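Local atomic coordinates of amidohydrolase (PDB entry 2I5G), a protein that probably works as a metal-dependent dipeptidase of the membrane dipeptidase (M19) family, cleaving dipeptides into their amino acids. Residues Trp21-Arg30 / Ser57-Val68; Gly245-Gly253 / Ile284-Leu293. The protein carries 2 engineered substitutions. All coordinates share one frame; numbering follows the deposited sequence.

Both contacts belong to a TIM-barrel chain of the M19 family, and helix 23-31 connects them. In contact 1 one flank of this helix packs on the end of helix 47-63 and the loop after it; D28, elsewhere on the same helix, turns to contact 2, whose centre lies about 17 Å from that of contact 1. There D28 OD2 probably takes hydrogen bonds from G288 N (2.8 Å) and from Q252 NE2 (3.2 Å). Contact 1 is partly buried in the helical shell. Contact 2 lies deeper, among loops beyond the C-terminal end of strand 244-246, the end of the strands where TIM barrels generally keep their active site.

Contact 1 (Trp21-Arg30 / Ser57-Val68); sequences WNRELFEDMR and SNKLIRDNSDLV
R23 reaches from the first turn of helix 23-31 to N64 and D66, just past the end of helix 47-63. With CG anti to the backbone N (chi1 -172°) and the chain extended to NE, its guanidinium arrives edge-on to both. NH1 donates to N64 OD1 (2.6 Å), in the carbonyl plane on a lone pair. NH2 makes a salt bridge with D66 OD2 (2.7 Å) through the syn lone pair, the two planar groups only 6° apart. A second salt bridge, from R23 NE to E27 OE1 (3.2 Å), extends the network along the helix. The N64 amide is used at both ends, since its ND2 returns a bond to L60 O (2.7 Å).

These two helices belong to the outer layer of the TIM barrel, following neighbouring parallel strands 13-17 and 36-40; W21 and V68 both also touch I88 of strand 86-92.

Packing of side chains and rings fills in around this polar group. L67 CD2 sits over the centre of the R23 guanidinium. F26 lies between N22 O, offset toward the rim of one face, and V68 CG2 over the other, a CH-pi contact 4.3 Å from the ring centroid. N64 ND2 comes to its edge, amide and ring planes 70° apart. At the edge of the W21 ring, L60 CD1 lies 3.6 Å from W21 CE3, while I61 CG1 approaches W21 CZ3 obliquely.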
loop_
_atom_site.group_PDB
_atom_site.type_symbol
_atom_site.label_atom_id
_atom_site.label_comp_id
_atom_site.label_asym_id
_atom_site.label_seq_id
_atom_site.Cartn_x
_atom_site.Cartn_y
_atom_site.Cartn_z
ATOM N N TRP A 21 -22.085 -17.781 -1.833
ATOM C CA TRP A 21 -21.978 -19.186 -1.450
ATOM C C TRP A 21 -23.150 -19.754 -0.657
ATOM O O TRP A 21 -23.605 -19.166 0.321
ATOM C CB TRP A 21 -20.680 -19.424 -0.675
ATOM C CG TRP A 21 -19.487 -19.711 -1.546
ATOM C CD1 TRP A 21 -19.185 -19.134 -2.750
ATOM C CD2 TRP A 21 -18.401 -20.592 -1.244
ATOM N NE1 TRP A 21 -17.976 -19.600 -3.213
ATOM C CE2 TRP A 21 -17.473 -20.495 -2.306
ATOM C CE3 TRP A 21 -18.115 -21.452 -0.174
ATOM C CZ2 TRP A 21 -16.282 -21.224 -2.327
ATOM C CZ3 TRP A 21 -16.929 -22.177 -0.196
ATOM C CH2 TRP A 21 -16.029 -22.056 -1.266
ATOM N N ASN A 22 -23.635 -20.903 -1.112
ATOM C CA ASN A 22 -24.730 -21.622 -0.473
ATOM C C ASN A 22 -24.837 -22.970 -1.164
ATOM O O ASN A 22 -24.151 -23.207 -2.156
ATOM C CB ASN A 22 -26.050 -20.844 -0.565
ATOM C CG ASN A 22 -26.421 -20.477 -1.980
ATOM O OD1 ASN A 22 -26.615 -21.344 -2.831
ATOM N ND2 ASN A 22 -26.531 -19.182 -2.242
ATOM N N ARG A 23 -25.675 -23.858 -0.643
ATOM C CA ARG A 23 -25.806 -25.181 -1.236
ATOM C C ARG A 23 -26.336 -25.153 -2.662
ATOM O O ARG A 23 -26.031 -26.037 -3.465
ATOM C CB ARG A 23 -26.715 -26.068 -0.389
ATOM C CG ARG A 23 -26.721 -27.513 -0.864
ATOM C CD ARG A 23 -27.531 -28.413 0.038
ATOM N NE ARG A 23 -27.442 -29.800 -0.400
ATOM C CZ ARG A 23 -26.377 -30.576 -0.218
ATOM N NH1 ARG A 23 -25.307 -30.100 0.403
ATOM N NH2 ARG A 23 -26.383 -31.827 -0.664
ATOM N N GLU A 24 -27.139 -24.145 -2.979
ATOM C CA GLU A 24 -27.698 -24.055 -4.313
ATOM C C GLU A 24 -26.619 -23.755 -5.342
ATOM O O GLU A 24 -26.694 -24.221 -6.480
ATOM C CB GLU A 24 -28.795 -22.990 -4.366
ATOM C CG GLU A 24 -29.418 -22.836 -5.750
ATOM C CD GLU A 24 -29.629 -24.176 -6.455
ATOM O OE1 GLU A 24 -30.415 -25.011 -5.948
ATOM O OE2 GLU A 24 -29.001 -24.393 -7.518
ATOM N N LEU A 25 -25.615 -22.980 -4.947
ATOM C CA LEU A 25 -24.530 -22.640 -5.858
ATOM C C LEU A 25 -23.775 -23.923 -6.152
ATOM O O LEU A 25 -23.430 -24.213 -7.298
ATOM C CB LEU A 25 -23.595 -21.607 -5.220
ATOM C CG LEU A 25 -22.440 -21.054 -6.064
ATOM C CD1 LEU A 25 -21.297 -22.046 -6.094
ATOM C CD2 LEU A 25 -22.928 -20.743 -7.475
ATOM N N PHE A 26 -23.544 -24.696 -5.097
ATOM C CA PHE A 26 -22.836 -25.964 -5.196
ATOM C C PHE A 26 -23.531 -26.931 -6.143
ATOM O O PHE A 26 -22.886 -27.588 -6.952
ATOM C CB PHE A 26 -22.717 -26.582 -3.805
ATOM C CG PHE A 26 -21.854 -25.791 -2.869
ATOM C CD1 PHE A 26 -21.953 -25.966 -1.493
ATOM C CD2 PHE A 26 -20.925 -24.877 -3.362
ATOM C CE1 PHE A 26 -21.140 -25.243 -0.621
ATOM C CE2 PHE A 26 -20.108 -24.149 -2.496
ATOM C CZ PHE A 26 -20.216 -24.332 -1.126
ATOM N N GLU A 27 -24.850 -27.006 -6.043
ATOM C CA GLU A 27 -25.625 -27.899 -6.892
ATOM C C GLU A 27 -25.609 -27.479 -8.364
ATOM O O GLU A 27 -25.667 -28.321 -9.261
ATOM C CB GLU A 27 -27.059 -27.975 -6.371
ATOM C CG GLU A 27 -27.139 -28.507 -4.954
ATOM C CD GLU A 27 -28.522 -28.374 -4.353
ATOM O OE1 GLU A 27 -28.718 -28.799 -3.191
ATOM O OE2 GLU A 27 -29.414 -27.838 -5.043
ATOM N N ASP A 28 -25.521 -26.177 -8.608
ATOM C CA ASP A 28 -25.500 -25.659 -9.971
ATOM C C ASP A 28 -24.124 -25.944 -10.575
ATOM O O ASP A 28 -23.966 -26.027 -11.797
ATOM C CB ASP A 28 -25.804 -24.153 -9.966
ATOM C CG ASP A 28 -26.406 -23.667 -11.281
ATOM O OD1 ASP A 28 -27.294 -24.360 -11.824
ATOM O OD2 ASP A 28 -26.006 -22.585 -11.766
HETATM N N MSE A 29 -23.127 -26.099 -9.710
HETATM C CA MSE A 29 -21.784 -26.410 -10.168
HETATM C C MSE A 29 -21.825 -27.858 -10.629
HETATM O O MSE A 29 -21.199 -28.237 -11.624
HETATM C CB MSE A 29 -20.770 -26.258 -9.033
HETATM C CG MSE A 29 -20.718 -24.872 -8.435
HETATM SE SE MSE A 29 -19.265 -24.660 -7.189
HETATM C CE MSE A 29 -18.500 -23.011 -7.860
ATOM N N ARG A 30 -22.578 -28.665 -9.894
ATOM C CA ARG A 30 -22.723 -30.068 -10.224
ATOM C C ARG A 30 -23.531 -30.207 -11.514
ATOM O O ARG A 30 -23.166 -30.987 -12.399
ATOM C CB ARG A 30 -23.407 -30.803 -9.071
ATOM C CG ARG A 30 -22.510 -31.033 -7.851
ATOM C CD ARG A 30 -21.498 -32.146 -8.105
ATOM N NE ARG A 30 -20.510 -31.778 -9.114
ATOM C CZ ARG A 30 -20.030 -32.609 -10.036
ATOM N NH1 ARG A 30 -20.450 -33.869 -10.088
ATOM N NH2 ARG A 30 -19.127 -32.179 -10.909
ATOM N N SER A 57 -15.702 -20.269 4.560
ATOM C CA SER A 57 -15.672 -21.133 3.385
ATOM C C SER A 57 -15.515 -22.601 3.787
ATOM O O SER A 57 -16.269 -23.458 3.336
ATOM C CB SER A 57 -14.524 -20.720 2.457
ATOM O OG SER A 57 -14.697 -19.394 1.977
ATOM N N ASN A 58 -14.532 -22.887 4.635
ATOM C CA ASN A 58 -14.297 -24.246 5.095
ATOM C C ASN A 58 -15.559 -24.838 5.718
ATOM O O ASN A 58 -15.752 -26.054 5.704
ATOM C CB ASN A 58 -13.176 -24.272 6.136
ATOM C CG ASN A 58 -11.818 -23.976 5.544
ATOM O OD1 ASN A 58 -10.842 -23.789 6.273
ATOM N ND2 ASN A 58 -11.744 -23.941 4.215
ATOM N N LYS A 59 -16.413 -23.984 6.274
ATOM C CA LYS A 59 -17.640 -24.468 6.893
ATOM C C LYS A 59 -18.686 -24.888 5.860
ATOM O O LYS A 59 -19.346 -25.920 6.014
ATOM C CB LYS A 59 -18.233 -23.405 7.817
ATOM C CG LYS A 59 -19.453 -23.899 8.569
ATOM C CD LYS A 59 -20.063 -22.825 9.446
ATOM C CE LYS A 59 -21.300 -23.362 10.123
ATOM N NZ LYS A 59 -20.974 -24.617 10.853
ATOM N N LEU A 60 -18.849 -24.092 4.813
ATOM C CA LEU A 60 -19.814 -24.438 3.782
ATOM C C LEU A 60 -19.404 -25.741 3.114
ATOM O O LEU A 60 -20.246 -26.596 2.839
ATOM C CB LEU A 60 -19.918 -23.320 2.748
ATOM C CG LEU A 60 -20.841 -22.193 3.209
ATOM C CD1 LEU A 60 -20.576 -20.923 2.422
ATOM C CD2 LEU A 60 -22.284 -22.657 3.049
ATOM N N ILE A 61 -18.111 -25.899 2.866
ATOM C CA ILE A 61 -17.620 -27.115 2.245
ATOM C C ILE A 61 -17.896 -28.275 3.188
ATOM O O ILE A 61 -18.499 -29.273 2.802
ATOM C CB ILE A 61 -16.102 -27.029 1.969
ATOM C CG1 ILE A 61 -15.833 -25.987 0.874
ATOM C CG2 ILE A 61 -15.558 -28.409 1.603
ATOM C CD1 ILE A 61 -14.375 -25.858 0.485
ATOM N N ARG A 62 -17.461 -28.128 4.433
ATOM C CA ARG A 62 -17.657 -29.166 5.440
ATOM C C ARG A 62 -19.108 -29.628 5.467
ATOM O O ARG A 62 -19.398 -30.823 5.404
ATOM C CB ARG A 62 -17.295 -28.635 6.831
ATOM C CG ARG A 62 -16.314 -29.497 7.602
ATOM C CD ARG A 62 -16.500 -29.349 9.118
ATOM N NE ARG A 62 -16.601 -27.962 9.586
ATOM C CZ ARG A 62 -15.625 -27.059 9.530
ATOM N NH1 ARG A 62 -14.439 -27.373 9.018
ATOM N NH2 ARG A 62 -15.837 -25.834 9.999
ATOM N N ASP A 63 -20.017 -28.666 5.554
ATOM C CA ASP A 63 -21.435 -28.978 5.631
ATOM C C ASP A 63 -22.051 -29.502 4.336
ATOM O O ASP A 63 -23.150 -30.059 4.356
ATOM C CB ASP A 63 -22.207 -27.749 6.141
ATOM C CG ASP A 63 -21.930 -27.450 7.618
ATOM O OD1 ASP A 63 -21.345 -28.316 8.307
ATOM O OD2 ASP A 63 -22.306 -26.358 8.099
ATOM N N ASN A 64 -21.340 -29.335 3.221
ATOM C CA ASN A 64 -21.820 -29.797 1.916
ATOM C C ASN A 64 -20.757 -30.660 1.238
ATOM O O ASN A 64 -20.580 -30.582 0.021
ATOM C CB ASN A 64 -22.132 -28.606 1.008
ATOM C CG ASN A 64 -23.205 -27.694 1.577
ATOM O OD1 ASN A 64 -24.387 -28.039 1.598
ATOM N ND2 ASN A 64 -22.794 -26.522 2.043
ATOM N N SER A 65 -20.065 -31.482 2.026
ATOM C CA SER A 65 -18.995 -32.343 1.523
ATOM C C SER A 65 -19.433 -33.385 0.496
ATOM O O SER A 65 -18.597 -34.066 -0.109
ATOM C CB SER A 65 -18.306 -33.053 2.688
ATOM O OG SER A 65 -19.185 -33.966 3.320
ATOM N N ASP A 66 -20.737 -33.516 0.299
ATOM C CA ASP A 66 -21.253 -34.480 -0.661
ATOM C C ASP A 66 -21.326 -33.856 -2.053
ATOM O O ASP A 66 -21.636 -34.531 -3.033
ATOM C CB ASP A 66 -22.636 -34.955 -0.213
ATOM C CG ASP A 66 -23.625 -33.815 -0.066
ATOM O OD1 ASP A 66 -23.246 -32.760 0.485
ATOM O OD2 ASP A 66 -24.789 -33.979 -0.490
ATOM N N LEU A 67 -21.020 -32.564 -2.125
ATOM C CA LEU A 67 -21.050 -31.808 -3.372
ATOM C C LEU A 67 -19.686 -31.255 -3.755
ATOM O O LEU A 67 -19.320 -31.245 -4.929
ATOM C CB LEU A 67 -22.032 -30.634 -3.252
ATOM C CG LEU A 67 -23.505 -30.865 -3.614
ATOM C CD1 LEU A 67 -23.952 -32.248 -3.166
ATOM C CD2 LEU A 67 -24.359 -29.758 -2.989
ATOM N N VAL A 68 -18.933 -30.792 -2.760
ATOM C CA VAL A 68 -17.628 -30.205 -3.014
ATOM C C VAL A 68 -16.545 -30.664 -2.041
ATOM O O VAL A 68 -16.837 -31.144 -0.945
ATOM C CB VAL A 68 -17.713 -28.662 -2.949
ATOM C CG1 VAL A 68 -18.692 -28.148 -3.997
ATOM C CG2 VAL A 68 -18.157 -28.227 -1.558
#

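Contact 2 (Gly245-Gly253 / Ile284-Leu293); sequences GIGTDFTQG and IRTVGEFPNL
The loop running on from strand 244-246 of the TIM barrel meets the chain that leads into helix 291-299, and F250, buried, is central to the packing between them. V287 CG2 stands over one face of its ring in a CH-pi contact, 3.9 Å from the centroid and displaced toward the rim. Around the ring edge come I284 O and F290 CE2, the latter 4.0 Å from F250 CE2, while the T286 carbonyl carbon approaches F250 CZ obliquely, 3.5 Å away.

F290 is met in turn by T248. With OG1 between the backbone N and the carbonyl carbon (chi1 75°), where D14 OD1 engages it, the T248 methyl CG2 is left to face F290 CZ at 3.4 Å. I246 CG2 lies at the F290 edge, and I246 CD1 meets L293 CD2 tip to tip at 3.8 Å.

One polar bond crosses the contact: V287 N donates to Q252 OE1 (2.9 Å), almost straight at 175° and in the carbonyl plane. Within 284-293, E289 OE1 receives R285 N (2.9 Å) from above the carboxylate plane and T286 N (3.2 Å) on its anti lone pair, tying the backbone just before V287 to E289.

Q252 NE2 probably also bonds to D28 of helix 23-31; with both ends of the amide engaged, its rotation would be fixed and three pieces of chain tied together amid otherwise largely apolar packing.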
loop_
_atom_site.group_PDB
_atom_site.type_symbol
_atom_site.label_atom_id
_atom_site.label_comp_id
_atom_site.label_asym_id
_atom_site.label_seq_id
_atom_site.Cartn_x
_atom_site.Cartn_y
_atom_site.Cartn_z
ATOM N N GLY A 245 -7.461 -20.818 -21.408
ATOM C CA GLY A 245 -8.432 -21.523 -20.592
ATOM C C GLY A 245 -9.646 -20.663 -20.287
ATOM O O GLY A 245 -9.784 -19.554 -20.812
ATOM N N ILE A 246 -10.524 -21.170 -19.425
ATOM C CA ILE A 246 -11.733 -20.449 -19.054
ATOM C C ILE A 246 -11.659 -19.773 -17.689
ATOM O O ILE A 246 -11.097 -20.325 -16.743
ATOM C CB ILE A 246 -12.952 -21.396 -19.071
ATOM C CG1 ILE A 246 -13.246 -21.813 -20.508
ATOM C CG2 ILE A 246 -14.176 -20.717 -18.462
ATOM C CD1 ILE A 246 -13.487 -20.642 -21.449
ATOM N N GLY A 247 -12.231 -18.572 -17.615
ATOM C CA GLY A 247 -12.297 -17.790 -16.385
ATOM C C GLY A 247 -13.573 -16.954 -16.459
ATOM O O GLY A 247 -13.527 -15.726 -16.564
ATOM N N THR A 248 -14.720 -17.630 -16.412
ATOM C CA THR A 248 -16.031 -16.986 -16.529
ATOM C C THR A 248 -16.243 -15.712 -15.729
ATOM O O THR A 248 -16.758 -14.723 -16.252
ATOM C CB THR A 248 -17.171 -17.947 -16.147
ATOM O OG1 THR A 248 -17.211 -18.103 -14.723
ATOM C CG2 THR A 248 -16.960 -19.297 -16.796
ATOM N N ASP A 249 -15.867 -15.739 -14.459
ATOM C CA ASP A 249 -16.048 -14.577 -13.609
ATOM C C ASP A 249 -17.523 -14.535 -13.207
ATOM O O ASP A 249 -18.140 -13.475 -13.177
ATOM C CB ASP A 249 -15.646 -13.311 -14.373
ATOM C CG ASP A 249 -15.479 -12.102 -13.472
ATOM O OD1 ASP A 249 -15.232 -12.288 -12.262
ATOM O OD2 ASP A 249 -15.575 -10.958 -13.978
ATOM N N PHE A 250 -18.084 -15.708 -12.912
ATOM C CA PHE A 250 -19.480 -15.807 -12.489
ATOM C C PHE A 250 -19.697 -15.099 -11.150
ATOM O O PHE A 250 -18.975 -15.349 -10.181
ATOM C CB PHE A 250 -19.897 -17.273 -12.344
ATOM C CG PHE A 250 -20.506 -17.862 -13.586
ATOM C CD1 PHE A 250 -21.580 -17.235 -14.218
ATOM C CD2 PHE A 250 -20.027 -19.063 -14.110
ATOM C CE1 PHE A 250 -22.170 -17.792 -15.353
ATOM C CE2 PHE A 250 -20.611 -19.629 -15.246
ATOM C CZ PHE A 250 -21.685 -18.990 -15.867
ATOM N N THR A 251 -20.697 -14.224 -11.104
ATOM C CA THR A 251 -21.025 -13.472 -9.893
ATOM C C THR A 251 -22.395 -13.924 -9.379
ATOM O O THR A 251 -23.083 -13.198 -8.652
ATOM C CB THR A 251 -21.077 -11.961 -10.186
ATOM O OG1 THR A 251 -22.147 -11.683 -11.098
ATOM C CG2 THR A 251 -19.778 -11.504 -10.811
ATOM N N GLN A 252 -22.765 -15.141 -9.765
ATOM C CA GLN A 252 -24.043 -15.744 -9.411
ATOM C C GLN A 252 -24.521 -15.586 -7.966
ATOM O O GLN A 252 -23.863 -16.022 -7.016
ATOM C CB GLN A 252 -24.014 -17.223 -9.780
ATOM C CG GLN A 252 -25.381 -17.837 -9.901
ATOM C CD GLN A 252 -25.333 -19.246 -10.437
ATOM O OE1 GLN A 252 -24.811 -19.491 -11.523
ATOM N NE2 GLN A 252 -25.882 -20.185 -9.675
ATOM N N GLY A 253 -25.687 -14.960 -7.817
ATOM C CA GLY A 253 -26.274 -14.761 -6.504
ATOM C C GLY A 253 -26.042 -13.411 -5.848
ATOM O O GLY A 253 -26.739 -13.048 -4.904
ATOM N N ILE A 284 -25.268 -18.901 -21.540
ATOM C CA ILE A 284 -24.440 -19.265 -20.394
ATOM C C ILE A 284 -24.559 -18.222 -19.283
ATOM O O ILE A 284 -23.576 -17.618 -18.863
ATOM C CB ILE A 284 -22.954 -19.457 -20.817
ATOM C CG1 ILE A 284 -22.165 -20.050 -19.646
ATOM C CG2 ILE A 284 -22.358 -18.138 -21.309
ATOM C CD1 ILE A 284 -20.775 -20.513 -20.009
ATOM N N ARG A 285 -25.791 -18.026 -18.814
ATOM C CA ARG A 285 -26.108 -17.069 -17.757
ATOM C C ARG A 285 -25.895 -17.648 -16.354
ATOM O O ARG A 285 -25.763 -16.903 -15.384
ATOM C CB ARG A 285 -27.562 -16.608 -17.893
ATOM C CG ARG A 285 -27.867 -15.824 -19.145
ATOM C CD ARG A 285 -27.755 -14.329 -18.896
ATOM N NE ARG A 285 -28.115 -13.538 -20.075
ATOM C CZ ARG A 285 -29.310 -13.550 -20.664
ATOM N NH1 ARG A 285 -30.283 -14.320 -20.198
ATOM N NH2 ARG A 285 -29.541 -12.773 -21.715
ATOM N N THR A 286 -25.885 -18.970 -16.241
ATOM C CA THR A 286 -25.676 -19.620 -14.950
ATOM C C THR A 286 -24.617 -20.716 -15.042
ATOM O O THR A 286 -24.385 -21.297 -16.106
ATOM C CB THR A 286 -26.976 -20.255 -14.405
ATOM O OG1 THR A 286 -27.463 -21.225 -15.338
ATOM C CG2 THR A 286 -28.034 -19.200 -14.174
ATOM N N VAL A 287 -23.976 -20.993 -13.915
ATOM C CA VAL A 287 -22.942 -22.010 -13.858
ATOM C C VAL A 287 -23.466 -23.327 -14.416
ATOM O O VAL A 287 -22.781 -24.003 -15.183
ATOM C CB VAL A 287 -22.468 -22.217 -12.407
ATOM C CG1 VAL A 287 -21.344 -23.241 -12.363
ATOM C CG2 VAL A 287 -21.998 -20.890 -11.828
ATOM N N GLY A 288 -24.690 -23.678 -14.040
ATOM C CA GLY A 288 -25.282 -24.920 -14.506
ATOM C C GLY A 288 -25.364 -25.072 -16.017
ATOM O O GLY A 288 -25.738 -26.136 -16.520
ATOM N N GLU A 289 -25.010 -24.019 -16.744
ATOM C CA GLU A 289 -25.054 -24.055 -18.203
ATOM C C GLU A 289 -23.686 -24.228 -18.845
ATOM O O GLU A 289 -23.569 -24.194 -20.072
ATOM C CB GLU A 289 -25.692 -22.781 -18.748
ATOM C CG GLU A 289 -27.184 -22.686 -18.550
ATOM C CD GLU A 289 -27.748 -21.429 -19.170
ATOM O OE1 GLU A 289 -27.557 -20.347 -18.580
ATOM O OE2 GLU A 289 -28.369 -21.520 -20.256
ATOM N N PHE A 290 -22.657 -24.414 -18.018
ATOM C CA PHE A 290 -21.287 -24.585 -18.502
ATOM C C PHE A 290 -21.189 -25.467 -19.755
ATOM O O PHE A 290 -20.513 -25.110 -20.723
ATOM C CB PHE A 290 -20.409 -25.168 -17.390
ATOM C CG PHE A 290 -19.221 -24.318 -17.041
ATOM C CD1 PHE A 290 -18.136 -24.223 -17.905
ATOM C CD2 PHE A 290 -19.197 -23.588 -15.853
ATOM C CE1 PHE A 290 -17.044 -23.415 -17.594
ATOM C CE2 PHE A 290 -18.113 -22.777 -15.533
ATOM C CZ PHE A 290 -17.034 -22.690 -16.405
ATOM N N PRO A 291 -21.869 -26.623 -19.759
ATOM C CA PRO A 291 -21.818 -27.517 -20.924
ATOM C C PRO A 291 -22.169 -26.929 -22.295
ATOM O O PRO A 291 -21.854 -27.530 -23.319
ATOM C CB PRO A 291 -22.741 -28.676 -20.524
ATOM C CG PRO A 291 -23.612 -28.098 -19.457
ATOM C CD PRO A 291 -22.678 -27.218 -18.682
ATOM N N ASN A 292 -22.804 -25.763 -22.333
ATOM C CA ASN A 292 -23.148 -25.151 -23.614
ATOM C C ASN A 292 -21.909 -24.560 -24.274
ATOM O O ASN A 292 -21.907 -24.262 -25.471
ATOM C CB ASN A 292 -24.172 -24.039 -23.425
ATOM C CG ASN A 292 -25.459 -24.534 -22.830
ATOM O OD1 ASN A 292 -26.361 -23.751 -22.546
ATOM N ND2 ASN A 292 -25.555 -25.839 -22.633
ATOM N N LEU A 293 -20.858 -24.385 -23.479
ATOM C CA LEU A 293 -19.612 -23.823 -23.970
ATOM C C LEU A 293 -18.793 -24.898 -24.678
ATOM O O LEU A 293 -18.042 -24.615 -25.613
ATOM C CB LEU A 293 -18.835 -23.217 -22.801
ATOM C CG LEU A 293 -17.597 -22.381 -23.125
ATOM C CD1 LEU A 293 -17.880 -21.425 -24.275
ATOM C CD2 LEU A 293 -17.186 -21.619 -21.879
#